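Local coordinates for ribonuclease P protein component 3 (Thermococcus kodakarensis KOD1, PDB 3WYZ) that probably serves as a protein subunit of ribonuclease P, the RNA-protein complex that cleaves the 5' ends of tRNA precursors, at residues 41-45 / 70-76. Residues are numbered along the deposited sequence; the frame is centred on the assembly and turned at random.
Sequences VLEDP and VTRKPSL
V41 and V70 pair in parallel at the ends of their strands, where a weak hydrogen bond runs from L42 N to V70 O at 3.3 Å. The two valine side chains lie on the same face of the sheet. They cross at an angle, and CG2 of V70 touches CG2 of V41 at 3.5 Å. Beyond this pair the backbones separate, and a water bridges L42 O and R72 N. It donates to L42 O at 2.8 Å and accepts from R72 N. T71 OG1 also lies 3.0 Å from L42 O. The same OG1 accepts a weak hydrogen bond from K73 N. L76 reaches back from the first helical turn. Its CG is anti to the carbonyl carbon (chi1 -78°), which carries both methyls to segment 41-45. Its CD2 touches CB of both L42 and D44, each at 3.8 Å, and its CD1 meets D44 CB as well. The peptide bond between E43 and D44 is cis. The K73 chain, extended beyond CG, crosses D44 at an angle. Its NZ thereby reaches D44 OD2 and forms a salt bridge at 3.1 Å, weak as a hydrogen bond. The contact sits on the surface of this TIM-barrel-like fold. It joins the loop between strand 33-41 and helix 48-62 to the end of strand 65-70 and the start of helix 74-83, while P74 packs on I98 and M101 of helix 96-104.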
# COMPACT_ATOMS: atom_id res chain seq x y z
N VAL A 41 5.61 13.71 4.02
CA VAL A 41 4.64 14.78 3.82
C VAL A 41 5.29 15.94 3.07
O VAL A 41 6.30 16.47 3.52
CB VAL A 41 4.10 15.30 5.17
CG1 VAL A 41 2.88 16.19 4.95
CG2 VAL A 41 3.77 14.13 6.10
N LEU A 42 4.69 16.31 1.94
CA LEU A 42 5.29 17.30 1.04
C LEU A 42 4.33 18.42 0.63
O LEU A 42 3.22 18.15 0.18
CB LEU A 42 5.81 16.60 -0.22
CG LEU A 42 7.31 16.32 -0.35
CD1 LEU A 42 7.93 15.83 0.95
CD2 LEU A 42 7.56 15.33 -1.48
N GLU A 43 4.77 19.66 0.81
CA GLU A 43 4.09 20.84 0.27
C GLU A 43 5.08 22.03 0.19
O GLU A 43 5.03 22.93 1.03
CB GLU A 43 2.85 21.20 1.10
CG GLU A 43 3.03 21.17 2.61
CD GLU A 43 1.88 21.82 3.35
OE1 GLU A 43 0.81 22.06 2.74
OE2 GLU A 43 2.04 22.11 4.56
N ASP A 44 5.97 22.02 -0.80
CA ASP A 44 6.02 21.00 -1.85
C ASP A 44 7.38 20.28 -1.95
O ASP A 44 7.68 19.47 -1.07
CB ASP A 44 5.49 21.55 -3.20
CG ASP A 44 5.56 23.08 -3.30
OD1 ASP A 44 6.25 23.72 -2.48
OD2 ASP A 44 4.91 23.64 -4.21
N PRO A 45 8.21 20.57 -2.97
CA PRO A 45 9.19 19.55 -3.32
C PRO A 45 10.37 19.39 -2.35
O PRO A 45 10.58 20.24 -1.49
CB PRO A 45 9.71 20.04 -4.67
CG PRO A 45 9.68 21.52 -4.54
CD PRO A 45 8.58 21.87 -3.57
N VAL A 70 2.43 11.54 0.94
CA VAL A 70 1.15 12.13 1.29
C VAL A 70 1.20 13.62 0.92
O VAL A 70 2.06 14.36 1.40
CB VAL A 70 0.79 11.90 2.78
CG1 VAL A 70 1.03 10.45 3.17
CG2 VAL A 70 1.58 12.81 3.71
N THR A 71 0.31 14.03 0.03
CA THR A 71 0.31 15.40 -0.49
C THR A 71 -0.98 15.71 -1.24
O THR A 71 -1.75 14.81 -1.58
CB THR A 71 1.52 15.64 -1.44
OG1 THR A 71 1.49 16.98 -1.93
CG2 THR A 71 1.50 14.68 -2.62
N ARG A 72 -1.21 17.00 -1.48
CA ARG A 72 -2.37 17.46 -2.24
C ARG A 72 -1.92 18.21 -3.49
O ARG A 72 -2.56 19.17 -3.92
CB ARG A 72 -3.26 18.36 -1.37
CG ARG A 72 -3.86 17.69 -0.14
CD ARG A 72 -4.68 16.45 -0.51
NE ARG A 72 -5.74 16.19 0.46
CZ ARG A 72 -6.92 16.80 0.48
NH1 ARG A 72 -7.22 17.74 -0.41
NH2 ARG A 72 -7.81 16.47 1.41
N LYS A 73 -0.81 17.76 -4.08
CA LYS A 73 -0.27 18.38 -5.29
C LYS A 73 0.18 17.30 -6.27
O LYS A 73 1.24 16.72 -6.10
CB LYS A 73 0.90 19.31 -4.94
CG LYS A 73 0.48 20.53 -4.14
CD LYS A 73 1.67 21.36 -3.70
CE LYS A 73 1.24 22.50 -2.79
NZ LYS A 73 2.37 23.40 -2.44
N PRO A 74 -0.65 17.02 -7.30
CA PRO A 74 -0.36 16.02 -8.33
C PRO A 74 1.03 16.13 -8.96
O PRO A 74 1.66 15.10 -9.25
CB PRO A 74 -1.44 16.28 -9.37
CG PRO A 74 -2.60 16.75 -8.56
CD PRO A 74 -2.01 17.57 -7.45
N SER A 75 1.51 17.35 -9.18
CA SER A 75 2.81 17.59 -9.81
C SER A 75 3.99 16.96 -9.06
O SER A 75 5.01 16.65 -9.67
CB SER A 75 3.04 19.10 -9.98
OG SER A 75 2.86 19.79 -8.76
N LEU A 76 3.84 16.78 -7.75
CA LEU A 76 4.90 16.17 -6.93
C LEU A 76 5.05 14.67 -7.18
O LEU A 76 6.16 14.14 -7.09
CB LEU A 76 4.63 16.42 -5.44
CG LEU A 76 4.98 17.81 -4.88
CD1 LEU A 76 4.45 18.96 -5.73
CD2 LEU A 76 4.46 17.92 -3.47
O HOH W 1 0.51 18.82 -0.00